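Local coordinates for protein glutathione S-transferase (Bombyx mori, PDB 5ZFG) that metabolises the organophosphate insecticide diazinon and probably works by conjugating glutathione to electrophilic substrates, at residues S82-Q87 and L156-F161; P162-T167 and K185-F190; L3-V8 and S16-L21. All blocks are in the same frame, centred on the assembly; numbering follows the deposited sequence.

Along the chain, contact 3 closes first, within the N-terminal thioredoxin-like domain; contact 1 then joins the loop between helices 67-78 and 89-114 to the start of helix 160-172, and contact 2 sets the following turns of that helix against helix 181-193. The centres lie about 14 Å (contacts 1 and 2), 16 Å (contacts 1 and 3) and 18 Å (contacts 2 and 3) apart. Contacts 1 and 2 share helix 160-172, and D160 OD1 is linked to W186 NE1, probably by a hydrogen bond. Helix 12-23 of contact 3 meets the same helix through S16, Q19 and A20. Helix 160-172 thus lies at the junction of the two domains that make up the glutathione transferase fold.

Contact 1: residues S82-Q87 and L156-F161; sequences SPLYPQ and LTIADF
L84 and T157 bring the two backbones within 4.0 Å, CA to CA, where the type I turn S82-Y85 meets the start of helix 160-172. I158 N donates to L84 O at 2.8 Å, the one hydrogen bond between the two segments. S82 OG, accepting from L84 N in an ST turn, helps hold the loop in shape. L84 CG, anti to the backbone N (chi1 -157°), lies 3.9 Å from I158 CG2. The CD1 branch of L84 reaches L156 CD2 at 4.0 Å and F161 CZ at 4.2 Å. An alanine here would probably leave a gap between L156, I158 and F161. The other branch of I158 places CD1 over one face of the Y85 ring, 4.0 Å from the centroid, a CH-pi contact; Y85 OH is bonded to N96 of helix 89-114. T157 N donates to D160 OD2 at 2.9 Å, and T157 OG1 accepts a weak bond from A159 N. This is a capping box, and with L156 CD2 packed 3.7 Å from F161 CZ it is consistent with the N-capping box and hydrophobic staple known from this helix in other glutathione transferases.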
loop_
_atom_site.group_PDB
_atom_site.type_symbol
_atom_site.label_atom_id
_atom_site.label_comp_id
_atom_site.label_asym_id
_atom_site.label_seq_id
_atom_site.Cartn_x
_atom_site.Cartn_y
_atom_site.Cartn_z
ATOM N N SER B 82 -3.344 -18.776 9.799
ATOM C CA SER B 82 -2.180 -19.245 9.050
ATOM C C SER B 82 -0.956 -18.368 9.316
ATOM O O SER B 82 -1.067 -17.138 9.376
ATOM C CB SER B 82 -2.461 -19.265 7.550
ATOM O OG SER B 82 -1.261 -19.495 6.821
ATOM N N PRO B 83 0.226 -18.980 9.433
ATOM C CA PRO B 83 1.464 -18.199 9.543
ATOM C C PRO B 83 1.799 -17.417 8.287
ATOM O O PRO B 83 2.715 -16.585 8.332
ATOM C CB PRO B 83 2.535 -19.264 9.817
ATOM C CG PRO B 83 1.787 -20.489 10.219
ATOM C CD PRO B 83 0.484 -20.427 9.489
ATOM N N LEU B 84 1.105 -17.663 7.175
ATOM C CA LEU B 84 1.312 -16.846 5.982
ATOM C C LEU B 84 0.918 -15.386 6.228
ATOM O O LEU B 84 1.369 -14.502 5.495
ATOM C CB LEU B 84 0.516 -17.418 4.807
ATOM C CG LEU B 84 0.930 -17.125 3.366
ATOM C CD1 LEU B 84 2.301 -17.688 3.026
ATOM C CD2 LEU B 84 -0.088 -17.687 2.406
ATOM N N TYR B 85 0.095 -15.120 7.243
ATOM C CA TYR B 85 -0.236 -13.747 7.650
ATOM C C TYR B 85 -0.428 -13.745 9.160
ATOM O O TYR B 85 -1.555 -13.848 9.662
ATOM C CB TYR B 85 -1.489 -13.238 6.932
ATOM C CG TYR B 85 -1.735 -11.727 6.994
ATOM C CD1 TYR B 85 -0.691 -10.825 7.184
ATOM C CD2 TYR B 85 -3.025 -11.223 6.853
ATOM C CE1 TYR B 85 -0.923 -9.439 7.237
ATOM C CE2 TYR B 85 -3.275 -9.851 6.876
ATOM C CZ TYR B 85 -2.223 -8.958 7.079
ATOM O OH TYR B 85 -2.510 -7.603 7.117
ATOM N N PRO B 86 0.659 -13.626 9.918
ATOM C CA PRO B 86 0.568 -13.756 11.377
ATOM C C PRO B 86 -0.390 -12.754 11.998
ATOM O O PRO B 86 -0.560 -11.633 11.515
ATOM C CB PRO B 86 2.005 -13.501 11.843
ATOM C CG PRO B 86 2.865 -13.779 10.653
ATOM C CD PRO B 86 2.040 -13.379 9.465
ATOM N N GLN B 87 -0.997 -13.164 13.109
ATOM C CA GLN B 87 -1.937 -12.316 13.828
ATOM C C GLN B 87 -1.269 -11.465 14.897
ATOM O O GLN B 87 -1.853 -10.467 15.319
ATOM C CB GLN B 87 -3.040 -13.170 14.465
ATOM C CG GLN B 87 -3.852 -13.944 13.443
ATOM C CD GLN B 87 -4.826 -14.916 14.079
ATOM O OE1 GLN B 87 -6.038 -14.684 14.077
ATOM N NE2 GLN B 87 -4.303 -16.016 14.621
ATOM N N LEU B 156 7.672 -18.377 5.250
ATOM C CA LEU B 156 7.006 -17.690 4.143
ATOM C C LEU B 156 5.769 -16.937 4.626
ATOM O O LEU B 156 5.000 -17.441 5.454
ATOM C CB LEU B 156 6.609 -18.707 3.066
ATOM C CG LEU B 156 6.147 -18.158 1.705
ATOM C CD1 LEU B 156 7.319 -17.641 0.896
ATOM C CD2 LEU B 156 5.344 -19.183 0.910
ATOM N N THR B 157 5.590 -15.703 4.126
ATOM C CA THR B 157 4.377 -14.927 4.385
ATOM C C THR B 157 3.900 -14.293 3.080
ATOM O O THR B 157 4.598 -14.318 2.064
ATOM C CB THR B 157 4.588 -13.825 5.436
ATOM O OG1 THR B 157 5.513 -12.854 4.937
ATOM C CG2 THR B 157 5.114 -14.387 6.767
ATOM N N ILE B 158 2.702 -13.693 3.111
ATOM C CA ILE B 158 2.216 -13.014 1.907
ATOM C C ILE B 158 3.135 -11.866 1.498
ATOM O O ILE B 158 3.074 -11.418 0.357
ATOM C CB ILE B 158 0.760 -12.494 2.047
ATOM C CG1 ILE B 158 0.580 -11.530 3.231
ATOM C CG2 ILE B 158 -0.266 -13.658 2.077
ATOM C CD1 ILE B 158 -0.828 -10.892 3.274
ATOM N N ALA B 159 3.975 -11.361 2.410
ATOM C CA ALA B 159 4.917 -10.312 2.028
ATOM C C ALA B 159 5.928 -10.812 1.003
ATOM O O ALA B 159 6.465 -10.018 0.220
ATOM C CB ALA B 159 5.640 -9.782 3.270
ATOM N N ASP B 160 6.184 -12.123 0.971
ATOM C CA ASP B 160 7.200 -12.643 0.064
ATOM C C ASP B 160 6.767 -12.573 -1.399
ATOM O O ASP B 160 7.585 -12.251 -2.262
ATOM C CB ASP B 160 7.542 -14.078 0.439
ATOM C CG ASP B 160 8.362 -14.142 1.687
ATOM O OD1 ASP B 160 9.546 -13.741 1.608
ATOM O OD2 ASP B 160 7.812 -14.529 2.745
ATOM N N PHE B 161 5.503 -12.883 -1.695
ATOM C CA PHE B 161 5.091 -13.030 -3.092
ATOM C C PHE B 161 5.285 -11.761 -3.904
ATOM O O PHE B 161 5.881 -11.846 -4.991
ATOM C CB PHE B 161 3.640 -13.527 -3.201
ATOM C CG PHE B 161 3.382 -14.813 -2.482
ATOM C CD1 PHE B 161 4.192 -15.926 -2.697
ATOM C CD2 PHE B 161 2.333 -14.905 -1.573
ATOM C CE1 PHE B 161 3.960 -17.112 -1.998
ATOM C CE2 PHE B 161 2.082 -16.089 -0.883
ATOM C CZ PHE B 161 2.905 -17.194 -1.097
#

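Contact 2: residues P162-T167 and K185-F190; sequences PLINST and KWYNDF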
loop_
_atom_site.group_PDB
_atom_site.type_symbol
_atom_site.label_atom_id
_atom_site.label_comp_id
_atom_site.label_asym_id
_atom_site.label_seq_id
_atom_site.Cartn_x
_atom_site.Cartn_y
_atom_site.Cartn_z
ATOM N N PRO B 162 4.835 -10.572 -3.468
ATOM C CA PRO B 162 5.073 -9.389 -4.306
ATOM C C PRO B 162 6.551 -9.113 -4.499
ATOM O O PRO B 162 6.959 -8.750 -5.612
ATOM C CB PRO B 162 4.341 -8.263 -3.541
ATOM C CG PRO B 162 3.284 -9.002 -2.729
ATOM C CD PRO B 162 3.997 -10.247 -2.304
ATOM N N LEU B 163 7.374 -9.312 -3.459
ATOM C CA LEU B 163 8.801 -9.052 -3.630
ATOM C C LEU B 163 9.444 -10.095 -4.541
ATOM O O LEU B 163 10.318 -9.762 -5.349
ATOM C CB LEU B 163 9.498 -9.014 -2.269
ATOM C CG LEU B 163 9.002 -7.895 -1.320
ATOM C CD1 LEU B 163 9.434 -8.152 0.124
ATOM C CD2 LEU B 163 9.525 -6.551 -1.822
ATOM N N ILE B 164 9.004 -11.354 -4.439
ATOM C CA ILE B 164 9.531 -12.390 -5.331
ATOM C C ILE B 164 9.249 -12.019 -6.781
ATOM O O ILE B 164 10.136 -12.040 -7.641
ATOM C CB ILE B 164 8.929 -13.766 -4.990
ATOM C CG1 ILE B 164 9.600 -14.364 -3.741
ATOM C CG2 ILE B 164 9.051 -14.688 -6.225
ATOM C CD1 ILE B 164 11.052 -14.771 -3.963
ATOM N N ASN B 165 8.005 -11.647 -7.067
ATOM C CA ASN B 165 7.620 -11.359 -8.439
ATOM C C ASN B 165 8.205 -10.046 -8.957
ATOM O O ASN B 165 8.435 -9.914 -10.165
ATOM C CB ASN B 165 6.101 -11.397 -8.533
ATOM C CG ASN B 165 5.578 -12.806 -8.373
ATOM O OD1 ASN B 165 6.024 -13.711 -9.093
ATOM N ND2 ASN B 165 4.665 -13.019 -7.436
ATOM N N SER B 166 8.463 -9.068 -8.084
ATOM C CA SER B 166 9.245 -7.913 -8.518
ATOM C C SER B 166 10.661 -8.345 -8.912
ATOM O O SER B 166 11.175 -7.962 -9.971
ATOM C CB SER B 166 9.286 -6.858 -7.409
ATOM O OG SER B 166 7.984 -6.343 -7.135
ATOM N N THR B 167 11.301 -9.155 -8.062
ATOM C CA THR B 167 12.667 -9.611 -8.322
ATOM C C THR B 167 12.730 -10.502 -9.557
ATOM O O THR B 167 13.728 -10.488 -10.292
ATOM C CB THR B 167 13.195 -10.363 -7.094
ATOM O OG1 THR B 167 13.010 -9.549 -5.915
ATOM C CG2 THR B 167 14.679 -10.697 -7.261
ATOM N N LYS B 185 20.091 -15.316 -2.175
ATOM C CA LYS B 185 19.809 -16.562 -1.470
ATOM C C LYS B 185 18.312 -16.740 -1.232
ATOM O O LYS B 185 17.759 -17.813 -1.488
ATOM C CB LYS B 185 20.579 -16.589 -0.148
ATOM C CG LYS B 185 20.376 -17.832 0.692
ATOM C CD LYS B 185 20.736 -19.101 -0.060
ATOM C CE LYS B 185 20.849 -20.284 0.903
ATOM N NZ LYS B 185 20.728 -19.857 2.332
ATOM N N TRP B 186 17.643 -15.695 -0.734
ATOM C CA TRP B 186 16.204 -15.763 -0.472
ATOM C C TRP B 186 15.428 -16.105 -1.741
ATOM O O TRP B 186 14.554 -16.986 -1.737
ATOM C CB TRP B 186 15.744 -14.424 0.116
ATOM C CG TRP B 186 14.294 -14.056 -0.090
ATOM C CD1 TRP B 186 13.230 -14.479 0.643
ATOM C CD2 TRP B 186 13.772 -13.140 -1.066
ATOM N NE1 TRP B 186 12.070 -13.906 0.174
ATOM C CE2 TRP B 186 12.377 -13.079 -0.873
ATOM C CE3 TRP B 186 14.348 -12.375 -2.083
ATOM C CZ2 TRP B 186 11.553 -12.273 -1.653
ATOM C CZ3 TRP B 186 13.526 -11.589 -2.868
ATOM C CH2 TRP B 186 12.138 -11.546 -2.648
ATOM N N TYR B 187 15.738 -15.413 -2.835
ATOM C CA TYR B 187 15.038 -15.613 -4.099
ATOM C C TYR B 187 15.234 -17.034 -4.614
ATOM O O TYR B 187 14.274 -17.709 -5.012
ATOM C CB TYR B 187 15.548 -14.578 -5.103
ATOM C CG TYR B 187 14.962 -14.619 -6.489
ATOM C CD1 TYR B 187 13.688 -14.117 -6.760
ATOM C CD2 TYR B 187 15.703 -15.120 -7.546
ATOM C CE1 TYR B 187 13.178 -14.130 -8.056
ATOM C CE2 TYR B 187 15.209 -15.142 -8.814
ATOM C CZ TYR B 187 13.952 -14.657 -9.078
ATOM O OH TYR B 187 13.493 -14.693 -10.369
ATOM N N ASN B 188 16.475 -17.523 -4.583
ATOM C CA ASN B 188 16.724 -18.868 -5.094
ATOM C C ASN B 188 16.248 -19.953 -4.135
ATOM O O ASN B 188 15.788 -21.005 -4.592
ATOM C CB ASN B 188 18.208 -19.028 -5.421
ATOM C CG ASN B 188 18.573 -18.350 -6.720
ATOM O OD1 ASN B 188 18.233 -18.835 -7.798
ATOM N ND2 ASN B 188 19.239 -17.200 -6.627
ATOM N N ASP B 189 16.332 -19.725 -2.820
ATOM C CA ASP B 189 15.745 -20.672 -1.875
ATOM C C ASP B 189 14.240 -20.808 -2.077
ATOM O O ASP B 189 13.674 -21.888 -1.855
ATOM C CB ASP B 189 16.022 -20.242 -0.432
ATOM C CG ASP B 189 17.440 -20.552 0.024
ATOM O OD1 ASP B 189 18.232 -21.133 -0.753
ATOM O OD2 ASP B 189 17.757 -20.192 1.174
ATOM N N PHE B 190 13.570 -19.721 -2.475
ATOM C CA PHE B 190 12.131 -19.793 -2.708
ATOM C C PHE B 190 11.809 -20.795 -3.810
ATOM O O PHE B 190 10.878 -21.605 -3.675
ATOM C CB PHE B 190 11.589 -18.400 -3.051
ATOM C CG PHE B 190 10.137 -18.391 -3.436
ATOM C CD1 PHE B 190 9.144 -18.369 -2.462
ATOM C CD2 PHE B 190 9.761 -18.400 -4.775
ATOM C CE1 PHE B 190 7.789 -18.362 -2.820
ATOM C CE2 PHE B 190 8.418 -18.396 -5.141
ATOM C CZ PHE B 190 7.433 -18.379 -4.156
#
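Two helices of the all-helical C-terminal domain, 160-172 and 181-193, meet here at a steep angle (101° between the short axes, 10.7 Å apart), with I164 of the first set among W186, Y187 and F190 of the second. The I164 side chain carries the contact. Its CD1 sits over the six-membered ring of W186, displaced toward the rim and 3.4 Å from CZ2, and also touches Y187 CD1. Its CG1, held anti to the carbonyl carbon (chi1 -77°), lies over the F190 ring, 4.1 Å from the centroid and close to the ring normal. The indole edge faces the first helix: W186 CH2 approaches L163 CB at 3.7 Å, and T167 OG1 lies near the ring plane beside CZ3. One turn on from I164, T167 lays CG2 over one face of Y187, 3.6 Å from CD1. The hydroxyl OG1 of T167 donates to L163 O at 2.8 Å, opposite in face to T167 N, and is also bonded to Y106. Tyrosine and indole polar ends turn to E171 and D160 respectively. The two segments are therefore held together by dispersion and CH-pi contacts, with these buried polar groups satisfied by partners elsewhere.

Contact 3: residues L3-V8 and S16-L21; sequences LKLYAV and SVRQAL. With EDO (1,2-ethanediol), chain G.
L5 meets the helix through both of its methyl groups: CD1 lies 3.8 Å from V17 CG1, and CD2 comes to 3.5 Å from R18 CG, the L5 and R18 side chains crossing at about a right angle. The same L5 CD2 is also 4.2 Å from L21 CD1. Two residues earlier on the strand, L3 CD2 reaches L21 CD2 at 3.9 Å. Strand 3-7 and helix 12-23, nearly antiparallel at 152° and 10.2 Å apart, are the first two elements of the beta-alpha-beta unit that strand 29-32 completes in the thioredoxin-like domain. Beyond its aliphatic part R18 turns polar: chi3 of 50° bends the chain, and NE donates to O1 of a 1,2-ethanediol, probably from the crystallisation liquor, at 3.0 Å. A water links R18 NH1 to V8 O, at 2.8 Å from the latter, though V8 is modelled in two conformers. Farther out, L3 and L5 are tied by backbone bonds to E29 and, for L5, to I31 on strand 29-32. Alongside, V17 also packs on S67 and I70, and L21 on I74, of helix 67-78.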
loop_
_atom_site.group_PDB
_atom_site.type_symbol
_atom_site.label_atom_id
_atom_site.label_comp_id
_atom_site.label_asym_id
_atom_site.label_seq_id
_atom_site.Cartn_x
_atom_site.Cartn_y
_atom_site.Cartn_z
ATOM N N LEU B 3 -15.253 -18.399 -6.020
ATOM C CA LEU B 3 -14.353 -17.254 -5.929
ATOM C C LEU B 3 -13.661 -17.035 -7.271
ATOM O O LEU B 3 -13.081 -17.965 -7.834
ATOM C CB LEU B 3 -13.326 -17.510 -4.834
ATOM C CG LEU B 3 -12.277 -16.474 -4.437
ATOM C CD1 LEU B 3 -12.970 -15.208 -3.998
ATOM C CD2 LEU B 3 -11.447 -17.008 -3.308
ATOM N N LYS B 4 -13.704 -15.805 -7.780
ATOM C CA LYS B 4 -13.247 -15.510 -9.133
ATOM C C LYS B 4 -12.139 -14.468 -9.093
ATOM O O LYS B 4 -12.295 -13.422 -8.453
ATOM C CB LYS B 4 -14.404 -15.007 -9.991
ATOM C CG LYS B 4 -15.536 -16.045 -10.176
ATOM C CD LYS B 4 -16.585 -15.534 -11.149
ATOM C CE LYS B 4 -17.872 -16.334 -11.050
ATOM N NZ LYS B 4 -18.777 -15.983 -12.179
ATOM N N LEU B 5 -11.036 -14.747 -9.785
ATOM C CA LEU B 5 -9.921 -13.804 -9.891
ATOM C C LEU B 5 -9.731 -13.378 -11.339
ATOM O O LEU B 5 -9.427 -14.210 -12.202
ATOM C CB LEU B 5 -8.624 -14.413 -9.365
ATOM C CG LEU B 5 -7.423 -13.477 -9.427
ATOM C CD1 LEU B 5 -7.571 -12.369 -8.380
ATOM C CD2 LEU B 5 -6.126 -14.255 -9.205
ATOM N N TYR B 6 -9.856 -12.080 -11.586
ATOM C CA TYR B 6 -9.545 -11.488 -12.882
ATOM C C TYR B 6 -8.086 -11.046 -12.878
ATOM O O TYR B 6 -7.703 -10.173 -12.094
ATOM C CB TYR B 6 -10.489 -10.322 -13.169
ATOM C CG TYR B 6 -11.929 -10.786 -13.286
ATOM C CD1 TYR B 6 -12.500 -11.015 -14.529
ATOM C CD2 TYR B 6 -12.699 -11.044 -12.152
ATOM C CE1 TYR B 6 -13.806 -11.458 -14.646
ATOM C CE2 TYR B 6 -14.017 -11.492 -12.257
ATOM C CZ TYR B 6 -14.563 -11.693 -13.511
ATOM O OH TYR B 6 -15.868 -12.147 -13.637
ATOM N N ALA B 7 -7.271 -11.665 -13.733
ATOM C CA ALA B 7 -5.817 -11.549 -13.651
ATOM C C ALA B 7 -5.231 -11.470 -15.055
ATOM O O ALA B 7 -5.919 -11.738 -16.042
ATOM C CB ALA B 7 -5.216 -12.747 -12.895
ATOM N N VAL B 8 -3.939 -11.117 -15.146
ATOM C CA VAL B 8 -3.209 -11.134 -16.408
ATOM C C VAL B 8 -1.965 -12.002 -16.241
ATOM O O VAL B 8 -1.319 -11.991 -15.187
ATOM C CB VAL B 8 -2.866 -9.698 -16.884
ATOM C CG1 VAL B 8 -1.774 -9.040 -16.027
ATOM C CG2 VAL B 8 -2.484 -9.700 -18.356
ATOM N N SER B 16 1.082 -12.750 -7.643
ATOM C CA SER B 16 1.179 -12.823 -6.188
ATOM C C SER B 16 -0.124 -13.325 -5.580
ATOM O O SER B 16 -0.110 -14.128 -4.637
ATOM C CB SER B 16 1.534 -11.446 -5.620
ATOM O OG SER B 16 2.782 -11.002 -6.098
ATOM N N VAL B 17 -1.258 -12.846 -6.094
ATOM C CA VAL B 17 -2.540 -13.287 -5.564
ATOM C C VAL B 17 -2.749 -14.767 -5.876
ATOM O O VAL B 17 -3.213 -15.534 -5.027
ATOM C CB VAL B 17 -3.696 -12.424 -6.100
ATOM C CG1 VAL B 17 -5.053 -13.004 -5.672
ATOM C CG2 VAL B 17 -3.591 -10.960 -5.594
ATOM N N ARG B 18 -2.350 -15.204 -7.069
ATOM C CA ARG B 18 -2.518 -16.622 -7.393
ATOM C C ARG B 18 -1.670 -17.505 -6.484
ATOM O O ARG B 18 -2.144 -18.543 -6.011
ATOM C CB ARG B 18 -2.200 -16.866 -8.869
ATOM C CG ARG B 18 -3.274 -16.284 -9.791
ATOM C CD ARG B 18 -2.860 -16.295 -11.266
ATOM N NE ARG B 18 -2.388 -17.626 -11.613
ATOM C CZ ARG B 18 -1.414 -17.887 -12.476
ATOM N NH1 ARG B 18 -0.807 -16.913 -13.136
ATOM N NH2 ARG B 18 -1.044 -19.140 -12.676
ATOM N N GLN B 19 -0.416 -17.116 -6.235
ATOM C CA GLN B 19 0.447 -17.888 -5.346
ATOM C C GLN B 19 -0.158 -18.000 -3.948
ATOM O O GLN B 19 -0.189 -19.088 -3.363
ATOM C CB GLN B 19 1.840 -17.263 -5.292
ATOM C CG GLN B 19 2.586 -17.368 -6.612
ATOM C CD GLN B 19 3.878 -16.623 -6.557
ATOM O OE1 GLN B 19 3.920 -15.470 -6.101
ATOM N NE2 GLN B 19 4.951 -17.261 -7.009
ATOM N N ALA B 20 -0.686 -16.895 -3.412
ATOM C CA ALA B 20 -1.326 -16.955 -2.102
ATOM C C ALA B 20 -2.535 -17.897 -2.102
ATOM O O ALA B 20 -2.711 -18.693 -1.172
ATOM C CB ALA B 20 -1.747 -15.554 -1.653
ATOM N N LEU B 21 -3.400 -17.790 -3.119
ATOM C CA LEU B 21 -4.568 -18.666 -3.188
ATOM C C LEU B 21 -4.147 -20.127 -3.257
ATOM O O LEU B 21 -4.748 -20.983 -2.597
ATOM C CB LEU B 21 -5.436 -18.307 -4.392
ATOM C CG LEU B 21 -6.247 -17.006 -4.304
ATOM C CD1 LEU B 21 -6.600 -16.531 -5.712
ATOM C CD2 LEU B 21 -7.506 -17.187 -3.437
HETATM C C1 EDO G . -2.569 -20.965 -10.242
HETATM O O1 EDO G . -3.631 -20.276 -10.921
HETATM C C2 EDO G . -1.838 -21.953 -11.155
HETATM O O2 EDO G . -1.462 -23.139 -10.413
HETATM O O HOH W 1 -1.927 -14.262 -13.709
#